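Local atomic coordinates of lysine specific cysteine protease (Porphyromonas gingivalis, PDB entry 3M1H), a protein that cleaves proteins after lysine as a secreted cysteine protease and possible virulence factor, the piece here being its calcium-binding K3 cleaved adhesin domain, a beta jelly roll. Residues A[48-53]-A[168-173]; A[84-89]-A[139-144]. One frame throughout, in Å; residues are numbered along the deposited sequence. Where two conformers were deposited one is given.

Interaction 1: residues A[48-53]-A[168-173]. With CA (calcium ion), chain F.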
ATOM      1  N   ILE A  48       6.604   4.168 -11.705  1.00 14.64           N
ATOM      2  CA  ILE A  48       6.338   2.978 -10.876  1.00 16.13           C
ATOM      3  C   ILE A  48       5.646   3.326  -9.574  1.00 11.72           C
ATOM      4  O   ILE A  48       6.004   4.280  -8.893  1.00 12.63           O
ATOM      5  CB  ILE A  48       7.636   2.222 -10.501  1.00 16.40           C
ATOM      6  CG1 ILE A  48       8.543   2.044 -11.719  1.00 20.24           C
ATOM      7  CG2 ILE A  48       7.309   0.890  -9.779  1.00 13.81           C
ATOM      8  CD1 ILE A  48       7.886   1.411 -12.820  1.00 20.86           C
ATOM      9  N   CYS A  49       4.689   2.481  -9.204  1.00 11.49           N
ATOM     10  CA  CYS A  49       4.144   2.454  -7.865  1.00 14.21           C
ATOM     11  C   CYS A  49       3.981   0.998  -7.423  1.00 12.41           C
ATOM     12  O   CYS A  49       4.176   0.066  -8.229  1.00 11.28           O
ATOM     13  CB  CYS A  49       2.809   3.206  -7.818  1.00 11.96           C
ATOM     14  SG  CYS A  49       1.493   2.472  -8.830  1.00 13.51           S
ATOM     15  N   VAL A  50       3.652   0.791  -6.139  1.00 11.27           N
ATOM     16  CA  VAL A  50       3.537  -0.540  -5.586  1.00 10.34           C
ATOM     17  C   VAL A  50       2.075  -0.768  -5.291  1.00 10.57           C
ATOM     18  O   VAL A  50       1.399   0.168  -4.851  1.00 12.34           O
ATOM     19  CB  VAL A  50       4.458  -0.737  -4.369  1.00 11.84           C
ATOM     20  CG1 VAL A  50       4.059   0.182  -3.191  1.00 11.73           C
ATOM     21  CG2 VAL A  50       4.520  -2.218  -3.971  1.00 12.11           C
ATOM     22  N   SER A  51       1.607  -1.998  -5.575  1.00  8.67           N
ATOM     23  CA  SER A  51       0.159  -2.255  -5.669  1.00 10.80           C
ATOM     24  C   SER A  51      -0.201  -3.592  -5.054  1.00 11.71           C
ATOM     25  O   SER A  51       0.598  -4.532  -5.075  1.00 11.72           O
ATOM     26  CB  SER A  51      -0.257  -2.243  -7.141  1.00 10.34           C
ATOM     27  OG  SER A  51       0.248  -1.067  -7.794  1.00 12.01           O
ATOM     28  N   SER A  52      -1.430  -3.677  -4.537  1.00 11.05           N
ATOM     29  CA  SER A  52      -1.956  -4.931  -3.986  1.00 10.72           C
ATOM     30  C   SER A  52      -3.396  -5.147  -4.479  1.00 11.61           C
ATOM     31  O   SER A  52      -4.149  -4.210  -4.570  1.00 12.56           O
ATOM     32  CB  SER A  52      -1.845  -4.927  -2.487  1.00 10.83           C
ATOM     33  OG  SER A  52      -2.453  -6.077  -1.842  1.00 12.61           O
ATOM     34  N   ALA A  53      -3.723  -6.404  -4.794  1.00 12.62           N
ATOM     35  CA  ALA A  53      -4.990  -6.741  -5.458  1.00 13.35           C
ATOM     36  C   ALA A  53      -6.055  -7.295  -4.547  1.00 14.90           C
ATOM     37  O   ALA A  53      -5.803  -8.186  -3.741  1.00 13.99           O
ATOM     38  CB  ALA A  53      -4.745  -7.765  -6.586  1.00 11.32           C
ATOM     39  N   ILE A 168      -5.152  -1.505  -5.053  1.00 10.96           N
ATOM     40  CA  ILE A 168      -4.733  -0.295  -4.338  1.00 10.96           C
ATOM     41  C   ILE A 168      -3.263  -0.013  -4.703  1.00 10.65           C
ATOM     42  O   ILE A 168      -2.453  -0.941  -4.800  1.00 13.39           O
ATOM     43  CB  ILE A 168      -4.983  -0.384  -2.839  1.00 13.20           C
ATOM     44  CG1 ILE A 168      -4.625   0.953  -2.172  1.00 13.86           C
ATOM     45  CG2 ILE A 168      -4.239  -1.524  -2.172  1.00 12.39           C
ATOM     46  CD1 ILE A 168      -5.204   1.040  -0.733  1.00 14.62           C
ATOM     47  N   ASN A 169      -2.950   1.262  -4.900  1.00 10.49           N
ATOM     48  CA  ASN A 169      -1.599   1.714  -5.231  1.00 11.42           C
ATOM     49  C   ASN A 169      -1.048   2.656  -4.170  1.00 11.71           C
ATOM     50  O   ASN A 169      -1.783   3.469  -3.605  1.00 11.52           O
ATOM     51  CB  ASN A 169      -1.596   2.481  -6.530  1.00 10.25           C
ATOM     52  CG  ASN A 169      -2.072   1.707  -7.714  1.00 13.07           C
ATOM     53  OD1 ASN A 169      -1.789   0.535  -7.853  1.00 13.06           O
ATOM     54  ND2 ASN A 169      -2.756   2.384  -8.616  1.00 16.40           N
ATOM     55  N   LEU A 170       0.266   2.557  -3.927  1.00 12.21           N
ATOM     56  CA  LEU A 170       0.986   3.390  -2.991  0.50 11.37           C
ATOM     57  C   LEU A 170       2.227   3.948  -3.700  1.00 11.20           C
ATOM     58  O   LEU A 170       2.834   3.235  -4.517  1.00 12.34           O
ATOM     59  CB  LEU A 170       1.387   2.515  -1.807  0.50 12.53           C
ATOM     60  CG  LEU A 170       2.317   3.065  -0.740  0.50 10.50           C
ATOM     61  CD1 LEU A 170       1.664   4.188   0.064  0.50 11.53           C
ATOM     62  CD2 LEU A 170       2.797   1.914   0.172  0.50 11.49           C
ATOM     63  N   ASP A 171       2.594   5.179  -3.382  1.00 11.00           N
ATOM     64  CA  ASP A 171       3.829   5.763  -3.961  1.00  8.65           C
ATOM     65  C   ASP A 171       4.332   6.860  -3.035  1.00 11.44           C
ATOM     66  O   ASP A 171       3.629   7.365  -2.153  1.00 11.34           O
ATOM     67  CB  ASP A 171       3.541   6.260  -5.376  1.00 10.54           C
ATOM     68  CG  ASP A 171       4.806   6.339  -6.304  1.00 10.60           C
ATOM     69  OD1 ASP A 171       5.900   6.044  -5.834  1.00 12.42           O
ATOM     70  OD2 ASP A 171       4.604   6.649  -7.517  1.00 12.86           O
ATOM     71  N   ASP A 172       5.597   7.244  -3.250  1.00 12.20           N
ATOM     72  CA  ASP A 172       6.175   8.441  -2.634  1.00 12.26           C
ATOM     73  C   ASP A 172       6.007   8.452  -1.095  1.00 14.07           C
ATOM     74  O   ASP A 172       5.429   9.366  -0.507  1.00 13.57           O
ATOM     75  CB  ASP A 172       5.631   9.690  -3.319  1.00 13.44           C
ATOM     76  CG  ASP A 172       6.165   9.875  -4.732  1.00 17.82           C
ATOM     77  OD1 ASP A 172       7.292   9.403  -5.014  1.00 15.60           O
ATOM     78  OD2 ASP A 172       5.494  10.534  -5.539  1.00 22.20           O
ATOM     79  N   VAL A 173       6.537   7.408  -0.472  1.00 10.79           N
ATOM     80  CA  VAL A 173       6.543   7.262   0.986  1.00 11.08           C
ATOM     81  C   VAL A 173       7.710   8.044   1.561  1.00 16.31           C
ATOM     82  O   VAL A 173       8.849   7.755   1.243  1.00 15.46           O
ATOM     83  CB  VAL A 173       6.664   5.790   1.369  1.00 12.99           C
ATOM     84  CG1 VAL A 173       6.747   5.628   2.902  1.00 16.27           C
ATOM     85  CG2 VAL A 173       5.491   4.966   0.812  1.00 13.97           C
TER
HETATM   86 CA    CA F2002       6.928   6.245  -8.110  1.00 12.51          CA
HETATM   87  O   HOH W   1       7.640   8.424  -7.488  1.00 14.36           O
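Asp171 and the carbonyl of Ile48 grip the same calcium ion where strand 50-53 runs antiparallel to strand 168-173. Asp171 CB lies 4.0 Å from Cys49 CB; from there chi1 of -156° puts CG anti to the backbone N, and the carboxylate beyond it faces the calcium. Both oxygens bind, Asp171 OD1 at 2.5 Å and Asp171 OD2 at 2.4 Å from the calcium, a bidentate grip. OD1 also accepts the N-H of Asp172 from above the carboxylate plane, a second hold on the group, and OD2 takes the N-H of His44. Ile48 O sits 2.3 Å from the calcium. Ile48 O also comes within 3.1 Å of Asp171 OD2, two acceptors brought together by the metal whose charge probably offsets their repulsion. Asp9, Glu11 and Ser46 complete the protein ligands; water 1 binds too and donates to Asp172 OD1.

Beyond the site the strands zip up through two hydrogen-bonded pairs, Val50 with Leu170 and Ser52 with Ile168. Between them, in the non-hydrogen-bonded pair, Ser51 OG donates to Asn169 OD1 at 2.6 Å, tilted 29° from the amide's carbonyl plane. On the other face Val50 and Leu170 lie side by side, with Val50 CG1 3.8 Å from Leu170 CB. Ser52 OG, on that face, bonds to His159 and Asn66, the latter a ligand of a second calcium.

Strand 167-177 pairs with 50-53 and 79-87 and, further along, with 4-8, where Asp172 and Val173 both face Glu8 in a G1 bulge; Leu170 packs on Phe157 of strand 154-160 in the facing sheet.

Interaction 2: residues A[84-89]-A[139-144]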
ATOM      1  N   TRP A  84       1.353   8.690  -0.778  1.00 11.64           N
ATOM      2  CA  TRP A  84       0.272   8.869  -1.731  1.00 13.30           C
ATOM      3  C   TRP A  84      -0.400   7.534  -2.044  1.00 12.10           C
ATOM      4  O   TRP A  84       0.284   6.487  -2.167  1.00 11.83           O
ATOM      5  CB  TRP A  84       0.788   9.508  -3.004  1.00 12.22           C
ATOM      6  CG  TRP A  84       1.336  10.903  -2.824  1.00 13.41           C
ATOM      7  CD1 TRP A  84       2.549  11.262  -2.318  1.00 14.42           C
ATOM      8  CD2 TRP A  84       0.672  12.110  -3.190  1.00 14.68           C
ATOM      9  NE1 TRP A  84       2.677  12.646  -2.342  1.00 16.01           N
ATOM     10  CE2 TRP A  84       1.544  13.178  -2.886  1.00 14.31           C
ATOM     11  CE3 TRP A  84      -0.573  12.388  -3.747  1.00 12.60           C
ATOM     12  CZ2 TRP A  84       1.190  14.503  -3.132  1.00 14.64           C
ATOM     13  CZ3 TRP A  84      -0.925  13.709  -3.971  1.00 16.94           C
ATOM     14  CH2 TRP A  84      -0.029  14.744  -3.660  1.00 14.01           C
ATOM     15  N   VAL A  85      -1.726   7.575  -2.178  1.00 13.30           N
ATOM     16  CA  VAL A  85      -2.530   6.375  -2.372  1.00 12.54           C
ATOM     17  C   VAL A  85      -3.577   6.629  -3.429  1.00 11.59           C
ATOM     18  O   VAL A  85      -4.091   7.755  -3.528  1.00 12.82           O
ATOM     19  CB  VAL A  85      -3.170   5.896  -1.057  1.00 15.21           C
ATOM     20  CG1 VAL A  85      -4.092   6.957  -0.438  1.00 14.59           C
ATOM     21  CG2 VAL A  85      -3.942   4.601  -1.245  1.00 16.10           C
ATOM     22  N   CYS A  86      -3.872   5.628  -4.262  1.00 11.91           N
ATOM     23  CA  CYS A  86      -5.045   5.702  -5.108  1.00 12.11           C
ATOM     24  C   CYS A  86      -5.598   4.318  -5.399  1.00 14.49           C
ATOM     25  O   CYS A  86      -4.896   3.300  -5.247  1.00 13.20           O
ATOM     26  CB  CYS A  86      -4.741   6.429  -6.430  1.00 16.04           C
ATOM     27  SG  CYS A  86      -3.815   5.516  -7.695  1.00 17.87           S
ATOM     28  N   ALA A  87      -6.844   4.291  -5.868  1.00 13.58           N
ATOM     29  CA  ALA A  87      -7.411   3.114  -6.425  1.00 13.61           C
ATOM     30  C   ALA A  87      -6.966   2.970  -7.860  1.00 12.78           C
ATOM     31  O   ALA A  87      -7.072   3.923  -8.658  1.00 13.89           O
ATOM     32  CB  ALA A  87      -8.976   3.210  -6.345  1.00 15.02           C
ATOM     33  N   GLN A  88      -6.510   1.801  -8.276  1.00 15.17           N
ATOM     34  CA  GLN A  88      -6.127   1.654  -9.690  1.00 13.53           C
ATOM     35  C   GLN A  88      -7.285   1.800 -10.701  1.00 12.93           C
ATOM     36  O   GLN A  88      -7.113   2.330 -11.782  1.00 14.75           O
ATOM     37  CB  GLN A  88      -5.391   0.319  -9.948  1.00 14.58           C
ATOM     38  CG  GLN A  88      -5.073   0.076 -11.412  1.00 13.49           C
ATOM     39  CD  GLN A  88      -4.175   1.138 -12.017  1.00 14.15           C
ATOM     40  OE1 GLN A  88      -3.549   1.887 -11.276  1.00 13.38           O
ATOM     41  NE2 GLN A  88      -4.110   1.209 -13.343  1.00 15.70           N
ATOM     42  N   ASP A  89      -8.467   1.326 -10.305  1.00 14.99           N
ATOM     43  CA  ASP A  89      -9.664   1.528 -11.101  1.00 15.47           C
ATOM     44  C   ASP A  89     -10.568   2.481 -10.335  1.00 15.30           C
ATOM     45  O   ASP A  89     -11.123   2.083  -9.322  1.00 17.54           O
ATOM     46  CB  ASP A  89     -10.348   0.177 -11.352  1.00 16.77           C
ATOM     47  CG  ASP A  89     -11.457   0.263 -12.399  1.00 20.61           C
ATOM     48  OD1 ASP A  89     -12.061   1.352 -12.554  1.00 18.00           O
ATOM     49  OD2 ASP A  89     -11.729  -0.775 -13.038  1.00 22.44           O
ATOM     50  N   GLY A 139      -7.919   6.062 -10.278  1.00 18.16           N
ATOM     51  CA  GLY A 139      -8.424   6.911  -9.229  1.00 19.04           C
ATOM     52  C   GLY A 139      -7.461   8.058  -8.991  1.00 16.62           C
ATOM     53  O   GLY A 139      -6.275   7.975  -9.326  1.00 18.86           O
ATOM     54  N   THR A 140      -7.980   9.098  -8.357  1.00 20.68           N
ATOM     55  CA  THR A 140      -7.177  10.230  -7.947  1.00 19.24           C
ATOM     56  C   THR A 140      -6.149   9.829  -6.878  1.00 16.43           C
ATOM     57  O   THR A 140      -6.446   9.102  -5.945  1.00 15.12           O
ATOM     58  CB  THR A 140      -8.055  11.356  -7.361  1.00 22.02           C
ATOM     59  OG1 THR A 140      -9.083  11.697  -8.292  1.00 26.61           O
ATOM     60  CG2 THR A 140      -7.206  12.605  -7.053  1.00 22.64           C
ATOM     61  N   TRP A 141      -4.915  10.295  -7.050  1.00 15.06           N
ATOM     62  CA  TRP A 141      -3.898  10.183  -6.021  1.00 14.68           C
ATOM     63  C   TRP A 141      -4.175  11.191  -4.924  1.00 13.34           C
ATOM     64  O   TRP A 141      -4.316  12.400  -5.201  1.00 17.31           O
ATOM     65  CB  TRP A 141      -2.501  10.440  -6.581  1.00 12.25           C
ATOM     66  CG  TRP A 141      -1.980   9.329  -7.474  1.00 16.00           C
ATOM     67  CD1 TRP A 141      -2.027   9.276  -8.845  1.00 18.72           C
ATOM     68  CD2 TRP A 141      -1.300   8.149  -7.053  1.00 11.44           C
ATOM     69  NE1 TRP A 141      -1.426   8.128  -9.298  1.00 16.63           N
ATOM     70  CE2 TRP A 141      -0.979   7.413  -8.219  1.00 15.14           C
ATOM     71  CE3 TRP A 141      -0.952   7.621  -5.804  1.00 12.93           C
ATOM     72  CZ2 TRP A 141      -0.322   6.185  -8.169  1.00 14.44           C
ATOM     73  CZ3 TRP A 141      -0.287   6.401  -5.755  1.00 11.69           C
ATOM     74  CH2 TRP A 141       0.001   5.699  -6.934  1.00 11.85           C
ATOM     75  N   TYR A 142      -4.154  10.710  -3.689  1.00 13.26           N
ATOM     76  CA  TYR A 142      -4.341  11.530  -2.506  1.00 13.60           C
ATOM     77  C   TYR A 142      -3.176  11.339  -1.567  1.00 14.06           C
ATOM     78  O   TYR A 142      -2.721  10.196  -1.354  1.00 14.68           O
ATOM     79  CB  TYR A 142      -5.628  11.113  -1.780  1.00 13.64           C
ATOM     80  CG  TYR A 142      -6.893  11.476  -2.512  1.00 19.07           C
ATOM     81  CD1 TYR A 142      -7.408  12.765  -2.439  1.00 23.16           C
ATOM     82  CD2 TYR A 142      -7.590  10.529  -3.242  1.00 21.59           C
ATOM     83  CE1 TYR A 142      -8.580  13.103  -3.084  1.00 25.90           C
ATOM     84  CE2 TYR A 142      -8.758  10.849  -3.908  1.00 25.44           C
ATOM     85  CZ  TYR A 142      -9.251  12.139  -3.832  1.00 30.37           C
ATOM     86  OH  TYR A 142     -10.410  12.467  -4.491  1.00 35.67           O
ATOM     87  N   GLN A 143      -2.666  12.449  -1.023  1.00 14.28           N
ATOM     88  CA  GLN A 143      -1.621  12.367  -0.008  1.00 13.58           C
ATOM     89  C   GLN A 143      -2.205  12.238   1.390  1.00 13.29           C
ATOM     90  O   GLN A 143      -3.170  12.955   1.730  1.00 15.90           O
ATOM     91  CB  GLN A 143      -0.680  13.596  -0.054  1.00 14.39           C
ATOM     92  CG  GLN A 143       0.619  13.345   0.679  1.00 14.68           C
ATOM     93  CD  GLN A 143       1.566  14.510   0.633  1.00 17.40           C
ATOM     94  OE1 GLN A 143       1.122  15.655   0.661  1.00 18.81           O
ATOM     95  NE2 GLN A 143       2.865  14.235   0.559  1.00 16.10           N
ATOM     96  N   LYS A 144      -1.639  11.334   2.177  1.00 13.68           N
ATOM     97  CA  LYS A 144      -2.024  11.084   3.567  1.00 15.17           C
ATOM     98  C   LYS A 144      -0.864  11.397   4.484  1.00 15.47           C
ATOM     99  O   LYS A 144       0.314  11.264   4.085  1.00 13.14           O
ATOM    100  CB  LYS A 144      -2.440   9.611   3.772  1.00 17.35           C
ATOM    101  CG  LYS A 144      -3.478   9.072   2.807  1.00 17.66           C
ATOM    102  CD  LYS A 144      -4.847   9.646   3.121  1.00 17.24           C
ATOM    103  CE  LYS A 144      -5.789   9.380   1.980  1.00 20.60           C
ATOM    104  NZ  LYS A 144      -7.189   9.791   2.345  1.00 28.76           N
TER
HETATM  105  O   HOH W   2      -8.165   6.935  -5.705  1.00 16.75           O
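Trp84 and Gln143 face each other as a non-hydrogen-bonded pair where strands 84-87 and 142-144 join, antiparallel, in one sheet of the beta jelly roll.

The backbone bonds come first. Val85 and Tyr142 exchange N-H and C=O in a hydrogen-bonded pair. Past it the regular ladder gives way: water 2 takes the N-H of Ala87 and donates to Thr140 O, bridging the chains, and Gly139 N then reaches Ala87 O directly at 2.8 Å.

The aromatic contacts lie on one face of the sheet. Gln143 CB sits over the centre of the Trp84 six-membered ring, a CH-pi contact of 3.5 Å to the centroid and only 7° off the normal. With CG anti to the backbone N (chi1 -163°) and the chain extended beyond it, the amide continues over the indole, stacked at 27° to its plane; Gln143 NE2 ends 3.3 Å from Trp84 NE1, a meeting of two donors without a hydrogen bond. Trp141 is covered in a different way: Cys86 SG rests over the centre of its six-membered ring, 3.5 Å from the centroid, a sulfur-aromatic contact. The edge of that indole meets the backbone carbonyl of Trp84, and Trp141 CE3 lies 3.8 Å from Trp84 CB. His44 stacks on Trp84 and also meets the Trp141 ring; the Trp141 side chain itself lies about 4 Å, at nearest atoms, from that of the calcium ligand Asp171.

Apolar packing and charge occupy the other face. The Lys144 chain bends at chi2 and crosses Val85 obliquely; its NZ forms a salt bridge with Glu118, while Lys144 CE lies 3.8 Å from Val85 CG1.

From the N terminus, residues 48-53 come first, and they wait until 168-173 for their partner, so interaction 1 closes a loop of 114 residues. Interaction 2 lies wholly inside that loop: 84-89 pairs with 139-144 across 49 residues, and the two contacts nest without crossing. Their centres are about 9 Å apart. Strands 79-87 and 167-177 are neighbours in one sheet, so 50-53, 167-177, 79-87 and 142-148 follow one another in it, with 4-8 also pairing with 167-177. At the seam Cys86 O probably accepts a hydrogen bond from Asn169 N, and Gln88 OE1 probably takes another from Asn169 ND2, tying the calcium-bearing side to the tryptophan-bearing side.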